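Local coordinates for protein cellulase IBT99 (PDB 6WBT) that probably hydrolyses 6-phospho-alpha-glucosides as a family 4 glycosidase, binding NAD, a manganese ion and glucose 6-phosphate, at residues 335-340 / 364-369. Residues are numbered along the deposited sequence; the frame is centred on the assembly and turned at random.
Sequences DERSRQ and YVTDRG
Two carboxylates, of Asp335 and Asp367, and two guanidiniums, of Arg337 and Arg368, gather where the segments meet, like charge beside like. Asp335 turns its CG anti to the backbone N (chi1 -171°), and its OD1 accepts the backbone N of Asp367 at 3.0 Å through the anti lone pair, the bond nearly straight at 160°. Its OD2 forms a salt bridge with Arg337 NH1, so one carboxylate serves a backbone amide and a cation at once. An alanine in place of Asp335 would probably leave the Asp367 amide without this acceptor and Arg337 NH1 without its carboxylate mate.

Arg337 bends at chi2 (-54°), bringing CD within 3.6 Å of Thr366 CG2; this methyl lies over one guanidinium face, where a small branched residue suits. Arg337 NH2 stands 3.7 Å from Arg368 NH2, the two planes steeply inclined. Acids probably offset this repulsion: Glu193 of the second subunit pairs with Arg337, and Glu371 with Arg368.

Further along, Val365 N donates to Ser338 O at 2.8 Å, joining the strands. On the face shared by Arg339 and Tyr364, the extended arginine chain crosses the ring, CG 4.3 Å above its plane toward the rim, while Arg337 O approaches the ring edge, 3.4 Å from CD2. The aromatic ring suits this aliphatic stem, and its OH bonds to Glu371 of the second subunit, whose own Tyr364 stacks on the ring.

Thr366 OG1 accepts Arg368 N in an ST turn, and the Thr366 and Gly369 backbones pair across the type I turn, as in a two-residue beta-hairpin. This hairpin links strand 358-366 to 369-372, while 338-345 pairs antiparallel with the other side of 358-366, in the antiparallel extension of a Rossmann-type sheet, here at a subunit interface.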
loop_
_atom_site.group_PDB
_atom_site.type_symbol
_atom_site.label_atom_id
_atom_site.label_comp_id
_atom_site.label_asym_id
_atom_site.label_seq_id
_atom_site.Cartn_x
_atom_site.Cartn_y
_atom_site.Cartn_z
ATOM N N ASP A 335 8.308 -29.635 15.661
ATOM C CA ASP A 335 8.440 -28.179 15.746
ATOM C C ASP A 335 9.915 -27.771 15.768
ATOM O O ASP A 335 10.372 -27.033 16.644
ATOM C CB ASP A 335 7.688 -27.634 16.964
ATOM C CG ASP A 335 7.609 -26.121 16.979
ATOM O OD1 ASP A 335 7.057 -25.544 16.020
ATOM O OD2 ASP A 335 8.097 -25.510 17.952
ATOM N N GLU A 336 10.667 -28.270 14.786
ATOM C CA GLU A 336 12.108 -28.057 14.742
ATOM C C GLU A 336 12.496 -26.670 14.248
ATOM O O GLU A 336 13.678 -26.318 14.324
ATOM C CB GLU A 336 12.770 -29.114 13.855
ATOM C CG GLU A 336 12.357 -30.540 14.168
ATOM C CD GLU A 336 13.268 -31.561 13.520
ATOM O OE1 GLU A 336 14.121 -32.135 14.230
ATOM O OE2 GLU A 336 13.141 -31.781 12.297
ATOM N N ARG A 337 11.540 -25.887 13.743
ATOM C CA ARG A 337 11.798 -24.529 13.260
ATOM C C ARG A 337 12.837 -24.525 12.141
ATOM O O ARG A 337 13.727 -23.674 12.097
ATOM C CB ARG A 337 12.223 -23.604 14.404
ATOM C CG ARG A 337 11.325 -23.685 15.626
ATOM C CD ARG A 337 9.874 -23.439 15.256
ATOM N NE ARG A 337 9.382 -22.164 15.768
ATOM C CZ ARG A 337 8.703 -22.030 16.902
ATOM N NH1 ARG A 337 8.432 -23.095 17.645
ATOM N NH2 ARG A 337 8.292 -20.833 17.293
ATOM N N SER A 338 12.724 -25.488 11.229
ATOM C CA SER A 338 13.652 -25.573 10.112
ATOM C C SER A 338 13.395 -24.447 9.118
ATOM O O SER A 338 12.248 -24.150 8.773
ATOM C CB SER A 338 13.526 -26.929 9.418
ATOM O OG SER A 338 14.466 -27.051 8.364
ATOM N N ARG A 339 14.474 -23.821 8.656
ATOM C CA ARG A 339 14.391 -22.695 7.733
ATOM C C ARG A 339 14.473 -23.224 6.305
ATOM O O ARG A 339 15.547 -23.623 5.843
ATOM C CB ARG A 339 15.503 -21.689 8.016
ATOM C CG ARG A 339 15.396 -20.396 7.227
ATOM C CD ARG A 339 16.561 -19.472 7.541
ATOM N NE ARG A 339 16.448 -18.189 6.855
ATOM C CZ ARG A 339 16.888 -17.958 5.624
ATOM N NH1 ARG A 339 17.470 -18.928 4.933
ATOM N NH2 ARG A 339 16.743 -16.757 5.080
ATOM N N GLN A 340 13.339 -23.226 5.605
ATOM C CA GLN A 340 13.259 -23.742 4.247
ATOM C C GLN A 340 12.644 -22.695 3.329
ATOM O O GLN A 340 12.005 -21.740 3.779
ATOM C CB GLN A 340 12.434 -25.035 4.181
ATOM C CG GLN A 340 12.909 -26.135 5.117
ATOM C CD GLN A 340 14.279 -26.672 4.750
ATOM O OE1 GLN A 340 14.749 -26.499 3.625
ATOM N NE2 GLN A 340 14.929 -27.328 5.704
ATOM N N TYR A 364 10.301 -20.440 8.589
ATOM C CA TYR A 364 10.571 -21.392 9.660
ATOM C C TYR A 364 9.379 -22.330 9.805
ATOM O O TYR A 364 8.273 -21.891 10.139
ATOM C CB TYR A 364 10.856 -20.664 10.974
ATOM C CG TYR A 364 12.147 -19.874 10.960
ATOM C CD1 TYR A 364 12.204 -18.606 10.393
ATOM C CD2 TYR A 364 13.309 -20.396 11.512
ATOM C CE1 TYR A 364 13.383 -17.883 10.376
ATOM C CE2 TYR A 364 14.492 -19.679 11.501
ATOM C CZ TYR A 364 14.522 -18.423 10.931
ATOM O OH TYR A 364 15.696 -17.706 10.917
ATOM N N VAL A 365 9.608 -23.616 9.550
ATOM C CA VAL A 365 8.545 -24.616 9.584
ATOM C C VAL A 365 8.257 -24.972 11.039
ATOM O O VAL A 365 9.092 -25.576 11.718
ATOM C CB VAL A 365 8.919 -25.861 8.773
ATOM C CG1 VAL A 365 7.848 -26.930 8.921
ATOM C CG2 VAL A 365 9.118 -25.500 7.309
ATOM N N THR A 366 7.076 -24.602 11.517
ATOM C CA THR A 366 6.617 -24.926 12.857
ATOM C C THR A 366 5.528 -25.988 12.782
ATOM O O THR A 366 5.026 -26.325 11.708
ATOM C CB THR A 366 6.088 -23.677 13.573
ATOM O OG1 THR A 366 4.764 -23.387 13.110
ATOM C CG2 THR A 366 6.985 -22.483 13.289
ATOM N N ASP A 367 5.151 -26.514 13.950
ATOM C CA ASP A 367 4.046 -27.465 13.994
ATOM C C ASP A 367 2.696 -26.806 13.744
ATOM O O ASP A 367 1.684 -27.514 13.681
ATOM C CB ASP A 367 4.023 -28.196 15.338
ATOM C CG ASP A 367 3.658 -27.286 16.492
ATOM O OD1 ASP A 367 4.320 -26.241 16.662
ATOM O OD2 ASP A 367 2.700 -27.613 17.224
ATOM N N ARG A 368 2.658 -25.481 13.604
ATOM C CA ARG A 368 1.436 -24.748 13.315
ATOM C C ARG A 368 1.370 -24.245 11.880
ATOM O O ARG A 368 0.333 -23.708 11.476
ATOM C CB ARG A 368 1.299 -23.555 14.273
ATOM C CG ARG A 368 1.657 -23.870 15.716
ATOM C CD ARG A 368 1.791 -22.597 16.534
ATOM N NE ARG A 368 2.794 -21.695 15.974
ATOM C CZ ARG A 368 4.088 -21.734 16.282
ATOM N NH1 ARG A 368 4.540 -22.628 17.149
ATOM N NH2 ARG A 368 4.929 -20.875 15.723
ATOM N N GLY A 369 2.440 -24.401 11.110
ATOM C CA GLY A 369 2.531 -23.912 9.756
ATOM C C GLY A 369 3.890 -23.293 9.518
ATOM O O GLY A 369 4.864 -23.614 10.198
#